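Long-range contacts in ABC transporter periplasmic-binding protein YtfQ (Mycobacterium smegmatis, PDB 6HB0), which probably binds carbohydrate, apparently L-arabinofuranose, as the solute-binding component of a mycobacterial ABC transporter: residues A[20-25]-A[270-275]; A[79-84]-A[101-106]; A[88-93]-A[112-117]; A[119-124]-A[285-290]. One frame throughout, in Å; residues are numbered along the deposited sequence.

Overall arrangement
The chain opens with strand 21-26, which interaction 1 ties to helix 269-279 some 245 residues later, closing a long loop that encloses interactions 2 and 3 entirely. Interaction 2 (79-84 with 101-106) pairs two neighbouring strands that helix 90-98 connects. Interaction 3 (88-93 with 112-117) starts within that unit and crosses interaction 2, fastening helix 90-98 to the loop after strand 103-106. Interaction 4 (119-124 with 285-290) begins after both have closed and crosses interaction 1. Interactions 1, 2 and 4 meet on one parallel sheet: strand 78-81 joins 1 to 2, strands 103-106 and 120-122 join 2 to 4, and Leu274 of the helix packs on Thr120, Ile122 and Val288.

Interaction 1 of 4, residues A[20-25]-A[270-275]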
loop_
_atom_site.group_PDB
_atom_site.type_symbol
_atom_site.label_atom_id
_atom_site.label_comp_id
_atom_site.label_asym_id
_atom_site.label_seq_id
_atom_site.Cartn_x
_atom_site.Cartn_y
_atom_site.Cartn_z
ATOM N N LEU A 20 -2.046 28.934 -0.650
ATOM C CA LEU A 20 -1.060 28.140 -1.368
ATOM C C LEU A 20 -1.731 27.427 -2.576
ATOM O O LEU A 20 -2.790 26.894 -2.428
ATOM C CB LEU A 20 -0.498 27.149 -0.352
ATOM C CG LEU A 20 0.755 26.328 -0.593
ATOM C CD1 LEU A 20 0.453 25.082 -1.429
ATOM C CD2 LEU A 20 1.766 27.245 -1.241
ATOM N N THR A 21 -1.128 27.450 -3.761
ATOM C CA THR A 21 -1.638 26.728 -4.920
ATOM C C THR A 21 -0.762 25.490 -5.208
ATOM O O THR A 21 0.451 25.589 -5.410
ATOM C CB THR A 21 -1.757 27.625 -6.182
ATOM O OG1 THR A 21 -2.700 28.658 -5.918
ATOM C CG2 THR A 21 -2.294 26.892 -7.327
ATOM N N LEU A 22 -1.429 24.339 -5.269
ATOM C CA LEU A 22 -0.798 23.050 -5.441
ATOM C C LEU A 22 -1.304 22.443 -6.707
ATOM O O LEU A 22 -2.482 22.180 -6.840
ATOM C CB LEU A 22 -1.155 22.129 -4.292
ATOM C CG LEU A 22 -0.685 20.661 -4.391
ATOM C CD1 LEU A 22 0.814 20.604 -4.464
ATOM C CD2 LEU A 22 -1.121 19.827 -3.177
ATOM N N GLY A 23 -0.398 22.204 -7.649
ATOM C CA GLY A 23 -0.751 21.427 -8.819
ATOM C C GLY A 23 -0.500 19.956 -8.556
ATOM O O GLY A 23 0.595 19.591 -8.140
ATOM N N PHE A 24 -1.506 19.120 -8.788
ATOM C CA PHE A 24 -1.338 17.688 -8.600
ATOM C C PHE A 24 -1.647 16.908 -9.872
ATOM O O PHE A 24 -2.789 16.917 -10.327
ATOM C CB PHE A 24 -2.256 17.172 -7.504
ATOM C CG PHE A 24 -1.972 15.748 -7.143
ATOM C CD1 PHE A 24 -0.949 15.444 -6.271
ATOM C CD2 PHE A 24 -2.645 14.710 -7.751
ATOM C CE1 PHE A 24 -0.653 14.133 -5.946
ATOM C CE2 PHE A 24 -2.333 13.389 -7.452
ATOM C CZ PHE A 24 -1.352 13.107 -6.536
ATOM N N ALA A 25 -0.650 16.225 -10.431
ATOM C CA ALA A 25 -0.854 15.392 -11.633
ATOM C C ALA A 25 -1.023 13.933 -11.220
ATOM O O ALA A 25 -0.046 13.232 -10.816
ATOM C CB ALA A 25 0.306 15.549 -12.569
ATOM N N GLU A 270 -0.739 14.954 5.151
ATOM C CA GLU A 270 0.719 15.091 5.203
ATOM C C GLU A 270 1.239 15.749 3.904
ATOM O O GLU A 270 2.179 16.546 3.941
ATOM C CB GLU A 270 1.414 13.774 5.573
ATOM C CG GLU A 270 1.604 12.742 4.476
ATOM C CD GLU A 270 0.299 12.017 4.078
ATOM O OE1 GLU A 270 -0.490 12.677 3.337
ATOM O OE2 GLU A 270 0.049 10.806 4.453
ATOM N N LEU A 271 0.634 15.443 2.766
ATOM C CA LEU A 271 0.974 16.134 1.509
ATOM C C LEU A 271 0.721 17.632 1.630
ATOM O O LEU A 271 1.560 18.451 1.256
ATOM C CB LEU A 271 0.143 15.547 0.361
ATOM C CG LEU A 271 0.215 16.250 -0.973
ATOM C CD1 LEU A 271 1.665 16.326 -1.422
ATOM C CD2 LEU A 271 -0.662 15.536 -1.994
ATOM N N MET A 272 -0.434 18.007 2.176
ATOM C CA MET A 272 -0.772 19.443 2.300
ATOM C C MET A 272 0.212 20.120 3.257
ATOM O O MET A 272 0.678 21.206 3.007
ATOM C CB MET A 272 -2.201 19.653 2.765
ATOM C CG MET A 272 -3.213 19.019 1.841
ATOM S SD MET A 272 -3.037 19.531 0.109
ATOM C CE MET A 272 -3.558 18.020 -0.701
ATOM N N ASP A 273 0.518 19.464 4.356
ATOM C CA ASP A 273 1.491 19.986 5.300
ATOM C C ASP A 273 2.896 20.133 4.698
ATOM O O ASP A 273 3.563 21.157 4.868
ATOM C CB ASP A 273 1.533 19.097 6.529
ATOM C CG ASP A 273 2.554 19.578 7.512
ATOM O OD1 ASP A 273 2.407 20.732 8.000
ATOM O OD2 ASP A 273 3.533 18.842 7.760
ATOM N N LEU A 274 3.356 19.120 3.974
ATOM C CA LEU A 274 4.597 19.214 3.247
ATOM C C LEU A 274 4.589 20.284 2.168
ATOM O O LEU A 274 5.591 20.953 1.959
ATOM C CB LEU A 274 4.967 17.872 2.592
ATOM C CG LEU A 274 5.328 16.851 3.635
ATOM C CD1 LEU A 274 5.120 15.439 3.091
ATOM C CD2 LEU A 274 6.736 17.059 4.151
ATOM N N ALA A 275 3.483 20.439 1.468
ATOM C CA ALA A 275 3.391 21.479 0.460
ATOM C C ALA A 275 3.614 22.865 1.086
ATOM O O ALA A 275 4.380 23.688 0.578
ATOM C CB ALA A 275 2.065 21.411 -0.238
#
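Leu22 and Leu271 both hold CG anti to their backbone N (chi1 174° and 172°), while Met272, on the flank of the helix, bends at chi2 to turn SD toward the strand and at chi3 to set CE beside it. The Leu22 and Met272 side chains cross at about a right angle: Leu22 CD2 lies 3.8 Å from Met272 SD and 3.9 Å from Met272 CE. The other branch of Leu22 goes to Ala275, one helical turn beyond Leu271, with CD1 4.5 Å from Ala275 CB. That methyl also receives Leu20, whose CD1 stands 4.2 Å from Ala275 CB. At the far end of the row, Phe24 CE1 meets Leu271 CD2 at 4.2 Å, the methyl approaching the ring obliquely. Alternate residues Leu20, Leu22 and Phe24 thus supply one face, and the small Ala275 is where two leucines converge. The contact is wholly apolar and modest, burying 222 Å². Met272 also packs against Ala44, Ala45 and Ala48, so it fills the seam between the sheet, helix 38-48 and helix 269-279. Glu270 plays a separate part, its carboxylate accepting from the backbone N of Leu267, Gly268 and Leu271. Strand and helix directions differ by 126° with their axes 10.2 Å apart, a helix layered over a parallel sheet as in the Rossmann-like lobes of type I periplasmic binding proteins.

Interaction 2 of 4, residues A[79-84]-A[101-106]; sequences IAFSPV and IPVILT
Leu105 CD2 sits over one face of the Phe81 ring, 3.8 Å from its centroid and displaced toward the rim, in a CH-pi contact at the apolar centre of a beta-alpha-beta unit made by strand 78-81, helix 90-98 and strand 103-106. Phe81 CG takes the crowded position between backbone N and carbonyl carbon (chi1 67°), and the two side chains run side by side in the same direction. Val103 CG1 reaches Phe81 CE1 obliquely at 3.9 Å, and Pro83 CG touches Leu105 CD2 from across. Leu93 and Thr96 of the helix pack onto this face, where Ile79 CD1 also meets Ile101 CG2. On the reverse face Ala80 CB rests 4.0 Å from Ile104 CB. Four backbone bonds join the two parallel segments: Ile79 N to Pro102 O, Ile104 N to Ile79 O, Phe81 N to Ile104 O and Thr106 N to Phe81 O. The first is almost straight, 175° at the hydrogen. At the polar edge the regular pairing stops; Ser82 OG bonds to Asp107, and Ser82 CB lies 3.5 Å from Thr106 OG1, while Pro83 CD comes to 3.3 Å from Thr106 O.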
loop_
_atom_site.group_PDB
_atom_site.type_symbol
_atom_site.label_atom_id
_atom_site.label_comp_id
_atom_site.label_asym_id
_atom_site.label_seq_id
_atom_site.Cartn_x
_atom_site.Cartn_y
_atom_site.Cartn_z
ATOM N N ILE A 79 4.273 21.656 -6.940
ATOM C CA ILE A 79 3.788 20.650 -7.854
ATOM C C ILE A 79 4.000 19.289 -7.168
ATOM O O ILE A 79 5.066 19.010 -6.596
ATOM C CB ILE A 79 4.551 20.674 -9.188
ATOM C CG1 ILE A 79 4.040 21.829 -10.046
ATOM C CG2 ILE A 79 4.347 19.371 -9.970
ATOM C CD1 ILE A 79 4.977 22.144 -11.214
ATOM N N ALA A 80 2.971 18.464 -7.199
ATOM C CA ALA A 80 3.097 17.117 -6.744
ATOM C C ALA A 80 2.542 16.231 -7.828
ATOM O O ALA A 80 1.634 16.613 -8.556
ATOM C CB ALA A 80 2.349 16.917 -5.440
ATOM N N PHE A 81 3.124 15.049 -7.943
ATOM C CA PHE A 81 2.547 14.065 -8.826
ATOM C C PHE A 81 2.899 12.661 -8.408
ATOM O O PHE A 81 3.814 12.433 -7.639
ATOM C CB PHE A 81 2.948 14.307 -10.280
ATOM C CG PHE A 81 4.410 14.100 -10.582
ATOM C CD1 PHE A 81 5.346 15.064 -10.242
ATOM C CD2 PHE A 81 4.832 12.998 -11.343
ATOM C CE1 PHE A 81 6.664 14.918 -10.560
ATOM C CE2 PHE A 81 6.164 12.850 -11.669
ATOM C CZ PHE A 81 7.086 13.802 -11.252
ATOM N N SER A 82 2.093 11.759 -8.918
ATOM C CA SER A 82 2.183 10.338 -8.725
ATOM C C SER A 82 2.715 9.762 -10.047
ATOM O O SER A 82 1.953 9.624 -10.997
ATOM C CB SER A 82 0.758 9.878 -8.429
ATOM O OG SER A 82 0.644 8.514 -8.258
ATOM N N PRO A 83 4.018 9.475 -10.122
ATOM C CA PRO A 83 4.666 9.109 -11.398
ATOM C C PRO A 83 4.072 7.843 -12.005
ATOM O O PRO A 83 3.992 6.831 -11.342
ATOM C CB PRO A 83 6.127 8.843 -11.011
ATOM C CG PRO A 83 6.327 9.517 -9.691
ATOM C CD PRO A 83 4.984 9.573 -9.015
ATOM N N VAL A 84 3.650 7.901 -13.258
ATOM C CA VAL A 84 3.104 6.737 -13.912
ATOM C C VAL A 84 4.213 5.705 -14.111
ATOM O O VAL A 84 3.946 4.529 -14.097
ATOM C CB VAL A 84 2.409 7.098 -15.242
ATOM C CG1 VAL A 84 3.253 7.977 -16.134
ATOM C CG2 VAL A 84 2.080 5.854 -16.026
ATOM N N ILE A 101 9.849 26.058 -8.521
ATOM C CA ILE A 101 8.688 25.392 -7.975
ATOM C C ILE A 101 9.120 24.054 -7.340
ATOM O O ILE A 101 9.614 23.144 -8.032
ATOM C CB ILE A 101 7.658 25.146 -9.057
ATOM C CG1 ILE A 101 7.222 26.489 -9.660
ATOM C CG2 ILE A 101 6.440 24.475 -8.475
ATOM C CD1 ILE A 101 6.284 26.366 -10.826
ATOM N N PRO A 102 8.932 23.923 -6.024
ATOM C CA PRO A 102 9.261 22.631 -5.385
ATOM C C PRO A 102 8.349 21.526 -5.839
ATOM O O PRO A 102 7.184 21.764 -6.149
ATOM C CB PRO A 102 8.997 22.886 -3.898
ATOM C CG PRO A 102 8.777 24.362 -3.746
ATOM C CD PRO A 102 8.375 24.912 -5.063
ATOM N N VAL A 103 8.865 20.313 -5.826
ATOM C CA VAL A 103 8.150 19.126 -6.236
ATOM C C VAL A 103 8.086 18.058 -5.159
ATOM O O VAL A 103 9.071 17.738 -4.540
ATOM C CB VAL A 103 8.845 18.513 -7.432
ATOM C CG1 VAL A 103 8.191 17.154 -7.797
ATOM C CG2 VAL A 103 8.704 19.524 -8.595
ATOM N N ILE A 104 6.913 17.466 -4.998
ATOM C CA ILE A 104 6.697 16.376 -4.087
ATOM C C ILE A 104 6.209 15.196 -4.904
ATOM O O ILE A 104 5.238 15.319 -5.669
ATOM C CB ILE A 104 5.596 16.731 -3.070
ATOM C CG1 ILE A 104 6.022 17.951 -2.266
ATOM C CG2 ILE A 104 5.306 15.565 -2.149
ATOM C CD1 ILE A 104 5.005 18.307 -1.219
ATOM N N LEU A 105 6.852 14.050 -4.712
ATOM C CA LEU A 105 6.400 12.782 -5.342
ATOM C C LEU A 105 5.521 11.976 -4.438
ATOM O O LEU A 105 5.825 11.837 -3.244
ATOM C CB LEU A 105 7.611 11.935 -5.678
ATOM C CG LEU A 105 8.594 12.596 -6.624
ATOM C CD1 LEU A 105 9.792 11.727 -6.870
ATOM C CD2 LEU A 105 7.918 12.969 -7.929
ATOM N N THR A 106 4.461 11.398 -4.998
ATOM C CA THR A 106 3.602 10.549 -4.228
ATOM C C THR A 106 3.469 9.167 -4.865
ATOM O O THR A 106 3.522 8.990 -6.101
ATOM C CB THR A 106 2.196 11.148 -4.061
ATOM O OG1 THR A 106 1.555 11.192 -5.326
ATOM C CG2 THR A 106 2.242 12.561 -3.535
#

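Interaction 3 of 4, residues A[88-93]-A[112-117]. With ZN (zinc ion), chain H.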
loop_
_atom_site.group_PDB
_atom_site.type_symbol
_atom_site.label_atom_id
_atom_site.label_comp_id
_atom_site.label_asym_id
_atom_site.label_seq_id
_atom_site.Cartn_x
_atom_site.Cartn_y
_atom_site.Cartn_z
ATOM N N GLY A 88 12.586 8.870 -16.430
ATOM C CA GLY A 88 12.380 9.811 -17.493
ATOM C C GLY A 88 11.805 11.145 -17.066
ATOM O O GLY A 88 11.278 11.894 -17.884
ATOM N N TRP A 89 11.950 11.472 -15.789
ATOM C CA TRP A 89 11.469 12.727 -15.271
ATOM C C TRP A 89 12.510 13.819 -15.176
ATOM O O TRP A 89 12.154 14.965 -14.865
ATOM C CB TRP A 89 10.853 12.517 -13.882
ATOM C CG TRP A 89 9.817 11.492 -13.878
ATOM C CD1 TRP A 89 9.919 10.196 -13.434
ATOM C CD2 TRP A 89 8.510 11.633 -14.408
ATOM N NE1 TRP A 89 8.737 9.535 -13.663
ATOM C CE2 TRP A 89 7.859 10.400 -14.253
ATOM C CE3 TRP A 89 7.807 12.704 -14.959
ATOM C CZ2 TRP A 89 6.562 10.210 -14.606
ATOM C CZ3 TRP A 89 6.506 12.490 -15.356
ATOM C CH2 TRP A 89 5.904 11.274 -15.153
ATOM N N ASP A 90 13.778 13.510 -15.377
ATOM C CA ASP A 90 14.823 14.477 -15.016
ATOM C C ASP A 90 14.712 15.785 -15.775
ATOM O O ASP A 90 14.927 16.845 -15.192
ATOM C CB ASP A 90 16.226 13.900 -15.182
ATOM C CG ASP A 90 16.600 12.938 -14.090
ATOM O OD1 ASP A 90 15.794 12.718 -13.145
ATOM O OD2 ASP A 90 17.714 12.368 -14.190
ATOM N N ALA A 91 14.342 15.721 -17.052
ATOM C CA ALA A 91 14.206 16.914 -17.872
ATOM C C ALA A 91 13.085 17.822 -17.370
ATOM O O ALA A 91 13.313 19.017 -17.136
ATOM C CB ALA A 91 13.931 16.553 -19.307
ATOM N N VAL A 92 11.882 17.289 -17.219
ATOM C CA VAL A 92 10.817 18.138 -16.713
ATOM C C VAL A 92 11.060 18.641 -15.263
ATOM O O VAL A 92 10.681 19.767 -14.879
ATOM C CB VAL A 92 9.454 17.488 -16.902
ATOM C CG1 VAL A 92 9.163 16.423 -15.861
ATOM C CG2 VAL A 92 8.360 18.536 -16.825
ATOM N N LEU A 93 11.727 17.833 -14.467
ATOM C CA LEU A 93 12.138 18.231 -13.123
ATOM C C LEU A 93 13.199 19.344 -13.130
ATOM O O LEU A 93 13.246 20.148 -12.213
ATOM C CB LEU A 93 12.617 17.030 -12.335
ATOM C CG LEU A 93 11.485 16.033 -11.966
ATOM C CD1 LEU A 93 12.007 14.851 -11.173
ATOM C CD2 LEU A 93 10.331 16.654 -11.242
ATOM N N THR A 112 16.390 8.792 -10.553
ATOM C CA THR A 112 16.901 10.023 -11.140
ATOM C C THR A 112 18.388 9.906 -11.355
ATOM O O THR A 112 19.051 9.169 -10.617
ATOM C CB THR A 112 16.622 11.236 -10.249
ATOM O OG1 THR A 112 17.111 12.425 -10.898
ATOM C CG2 THR A 112 17.201 11.033 -8.858
ATOM N N GLN A 113 18.892 10.620 -12.348
ATOM C CA GLN A 113 20.331 10.747 -12.518
ATOM C C GLN A 113 20.812 12.151 -12.040
ATOM O O GLN A 113 21.943 12.518 -12.306
ATOM C CB GLN A 113 20.715 10.511 -13.983
ATOM C CG GLN A 113 20.039 9.316 -14.676
ATOM C CD GLN A 113 20.519 7.998 -14.119
ATOM O OE1 GLN A 113 21.726 7.811 -13.884
ATOM N NE2 GLN A 113 19.598 7.073 -13.905
ATOM N N ASP A 114 19.949 12.937 -11.392
ATOM C CA ASP A 114 20.270 14.325 -11.010
ATOM C C ASP A 114 20.150 14.394 -9.516
ATOM O O ASP A 114 19.739 13.432 -8.854
ATOM C CB ASP A 114 19.296 15.335 -11.620
ATOM C CG ASP A 114 19.439 15.473 -13.106
ATOM O OD1 ASP A 114 20.429 14.933 -13.670
ATOM O OD2 ASP A 114 18.564 16.134 -13.713
ATOM N N THR A 115 20.579 15.517 -8.970
ATOM C CA THR A 115 20.533 15.730 -7.519
ATOM C C THR A 115 19.466 16.776 -7.208
ATOM O O THR A 115 19.303 17.787 -7.927
ATOM C CB THR A 115 21.901 16.188 -6.964
ATOM O OG1 THR A 115 22.404 17.246 -7.784
ATOM C CG2 THR A 115 22.894 15.044 -6.954
ATOM N N ASP A 116 18.719 16.526 -6.137
ATOM C CA ASP A 116 17.773 17.521 -5.598
ATOM C C ASP A 116 16.809 18.009 -6.705
ATOM O O ASP A 116 16.645 19.228 -6.965
ATOM C CB ASP A 116 18.523 18.697 -4.959
ATOM C CG ASP A 116 19.389 18.285 -3.727
ATOM O OD1 ASP A 116 19.178 17.202 -3.107
ATOM O OD2 ASP A 116 20.291 19.083 -3.383
ATOM N N VAL A 117 16.217 17.053 -7.404
ATOM C CA VAL A 117 15.162 17.419 -8.389
ATOM C C VAL A 117 13.741 17.284 -7.811
ATOM O O VAL A 117 12.730 17.690 -8.446
ATOM C CB VAL A 117 15.330 16.689 -9.752
ATOM C CG1 VAL A 117 16.348 17.439 -10.605
ATOM C CG2 VAL A 117 15.715 15.248 -9.553
HETATM ZN ZN ZN H . 20.747 14.796 -15.780
HETATM O O HOH W 1 19.063 13.058 -16.198
HETATM O O HOH W 2 12.287 19.993 -9.676
HETATM O O HOH W 3 22.423 13.527 -14.941
HETATM O O HOH W 4 19.385 15.939 -16.018
HETATM O O HOH W 5 21.890 16.586 -15.195
#
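Asp90 of helix 90-98 grips the loop between strands 103-106 and 120-122 through Thr112 and Gln113, and with Asp114 of that loop forms a zinc site at the surface. Both Asp90 oxygens are engaged. Thr112 OG1 donates to Asp90 OD1 at 2.6 Å, coming from above the carboxylate plane by 36°, while Gln113 N gives a 2.8 Å bond to Asp90 OD2 on its syn lone pair. The same Thr112 hydroxyl accepts from Asp114 N at 2.9 Å, an ST turn that ties down the backbone of Asp114. Asp114 OD1 binds the zinc ion directly at 2.1 Å; its OD2 is held by Gln94 NE2. Asp90 joins from the second shell, with OD2 accepting from a metal-bound water. Asp90 OD2 and Asp114 OD2 are only 3.9 Å apart, a repulsion the cation and the surrounding donors probably offset. Deeper in, Leu93 and Val117 cross at about a right angle, CB to CB 3.8 Å, and one water donates to both Leu93 O and Val117 O. One inner-sphere carboxylate, a second acting through water and further bound waters make this a peripheral, largely hydrated zinc site.

Interaction 4 of 4, residues A[119-124]-A[285-290]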
loop_
_atom_site.group_PDB
_atom_site.type_symbol
_atom_site.label_atom_id
_atom_site.label_comp_id
_atom_site.label_asym_id
_atom_site.label_seq_id
_atom_site.Cartn_x
_atom_site.Cartn_y
_atom_site.Cartn_z
ATOM N N LYS A 119 11.711 17.327 -3.651
ATOM C CA LYS A 119 11.942 17.591 -2.229
ATOM C C LYS A 119 11.704 16.345 -1.409
ATOM O O LYS A 119 12.435 16.053 -0.506
ATOM C CB LYS A 119 10.967 18.670 -1.750
ATOM C CG LYS A 119 11.210 20.053 -2.313
ATOM C CD LYS A 119 12.658 20.493 -2.241
ATOM C CE LYS A 119 12.762 21.990 -2.415
ATOM N NZ LYS A 119 14.164 22.423 -2.595
ATOM N N THR A 120 10.655 15.612 -1.728
ATOM C CA THR A 120 10.309 14.453 -0.943
ATOM C C THR A 120 9.425 13.502 -1.689
ATOM O O THR A 120 8.768 13.870 -2.672
ATOM C CB THR A 120 9.686 14.815 0.474
ATOM O OG1 THR A 120 9.767 13.658 1.307
ATOM C CG2 THR A 120 8.260 15.252 0.417
ATOM N N PHE A 121 9.481 12.261 -1.239
ATOM C CA PHE A 121 8.683 11.176 -1.746
ATOM C C PHE A 121 7.848 10.650 -0.587
ATOM O O PHE A 121 8.389 10.393 0.482
ATOM C CB PHE A 121 9.579 10.022 -2.253
ATOM C CG PHE A 121 8.818 8.762 -2.484
ATOM C CD1 PHE A 121 7.815 8.725 -3.443
ATOM C CD2 PHE A 121 9.029 7.663 -1.707
ATOM C CE1 PHE A 121 7.070 7.588 -3.640
ATOM C CE2 PHE A 121 8.285 6.492 -1.914
ATOM C CZ PHE A 121 7.297 6.462 -2.900
ATOM N N ILE A 122 6.572 10.472 -0.820
ATOM C CA ILE A 122 5.632 9.894 0.112
ATOM C C ILE A 122 4.950 8.697 -0.521
ATOM O O ILE A 122 4.190 8.853 -1.490
ATOM C CB ILE A 122 4.484 10.877 0.481
ATOM C CG1 ILE A 122 4.981 12.279 0.759
ATOM C CG2 ILE A 122 3.777 10.351 1.711
ATOM C CD1 ILE A 122 3.847 13.272 0.693
ATOM N N GLY A 123 5.172 7.502 0.012
ATOM C CA GLY A 123 4.471 6.315 -0.516
ATOM C C GLY A 123 4.587 5.101 0.378
ATOM O O GLY A 123 5.356 5.131 1.316
ATOM N N ALA A 124 3.842 4.044 0.047
ATOM C CA ALA A 124 3.813 2.846 0.856
ATOM C C ALA A 124 5.088 2.050 0.667
ATOM O O ALA A 124 5.743 2.169 -0.362
ATOM C CB ALA A 124 2.619 1.982 0.511
ATOM N N PRO A 285 12.650 16.109 4.912
ATOM C CA PRO A 285 13.299 14.838 4.603
ATOM C C PRO A 285 12.904 14.338 3.220
ATOM O O PRO A 285 11.782 14.629 2.759
ATOM C CB PRO A 285 12.764 13.865 5.673
ATOM C CG PRO A 285 11.624 14.552 6.333
ATOM C CD PRO A 285 11.585 15.970 5.919
ATOM N N GLU A 286 13.821 13.604 2.588
ATOM C CA GLU A 286 13.644 13.131 1.220
ATOM C C GLU A 286 12.589 12.045 1.122
ATOM O O GLU A 286 12.056 11.804 0.047
ATOM C CB GLU A 286 14.979 12.680 0.614
ATOM C CG GLU A 286 15.797 13.870 0.108
ATOM C CD GLU A 286 17.251 13.538 -0.243
ATOM O OE1 GLU A 286 17.794 12.558 0.318
ATOM O OE2 GLU A 286 17.857 14.277 -1.067
ATOM N N ARG A 287 12.246 11.448 2.248
ATOM C CA ARG A 287 11.177 10.472 2.317
ATOM C C ARG A 287 10.315 10.755 3.551
ATOM O O ARG A 287 10.841 11.129 4.596
ATOM C CB ARG A 287 11.770 9.069 2.409
ATOM C CG ARG A 287 10.720 8.001 2.408
ATOM C CD ARG A 287 11.256 6.618 2.151
ATOM N NE ARG A 287 10.221 5.690 2.631
ATOM C CZ ARG A 287 10.410 4.631 3.437
ATOM N NH1 ARG A 287 11.633 4.275 3.818
ATOM N NH2 ARG A 287 9.355 3.893 3.826
ATOM N N VAL A 288 8.988 10.642 3.416
ATOM C CA VAL A 288 8.084 10.747 4.539
ATOM C C VAL A 288 7.290 9.463 4.513
ATOM O O VAL A 288 6.809 9.073 3.450
ATOM C CB VAL A 288 7.156 11.980 4.411
ATOM C CG1 VAL A 288 6.020 11.947 5.410
ATOM C CG2 VAL A 288 7.963 13.247 4.619
ATOM N N VAL A 289 7.179 8.809 5.665
ATOM C CA VAL A 289 6.548 7.507 5.752
ATOM C C VAL A 289 5.069 7.592 5.888
ATOM O O VAL A 289 4.557 8.542 6.414
ATOM C CB VAL A 289 6.991 6.712 7.012
ATOM C CG1 VAL A 289 8.464 6.439 6.907
ATOM C CG2 VAL A 289 6.621 7.437 8.322
ATOM N N THR A 290 4.372 6.600 5.371
ATOM C CA THR A 290 2.938 6.568 5.506
ATOM C C THR A 290 2.611 5.802 6.786
ATOM O O THR A 290 3.421 5.041 7.268
ATOM C CB THR A 290 2.277 5.895 4.309
ATOM O OG1 THR A 290 2.850 4.602 4.106
ATOM C CG2 THR A 290 2.468 6.738 3.058
HETATM O O HOH W 6 5.824 4.374 4.049
#
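Phe121 and Arg287 pair as a parallel beta bridge, Phe121 N bonding to Glu286 O at 2.9 Å and Val288 N to Phe121 O at 3.0 Å, so that the short, weakly bonded strand 287-288 is added to the margin of the sheet. Thr120 reinforces the start: its OG1, anti to the backbone N (chi1 -162°), donates to Pro285 O at 2.7 Å. On one face, Ile122 CG1 lies 4.3 Å from Val288 CB, and both residues are backed by Leu274 of helix 269-279. On the other face, Phe121 and Arg287 are neighbours, but the arginine CG meets the ring only loosely and obliquely; its guanidinium has a long, weak ion pair with Asp125. Gly123 N lies 3.7 Å above the plane of the Phe121 ring, offset toward its rim, so that the glycine passes close to the phenyl group. Further along, direct pairing gives way to a water that donates to Gly123 O at 2.9 Å and accepts from Thr290 N. Thr290 CG2 packs 3.7 Å from Gly123 O, while its hydroxyl bonds to Asn264 O. Thr290 also touches Cys263, which with Glu128 and Asp292 binds a zinc ion. Direct backbone bonds thus join the segments as far as Val288 and a single water beyond it, where both lead toward the second lobe, consistent with the interlobe hinge of type I binding proteins.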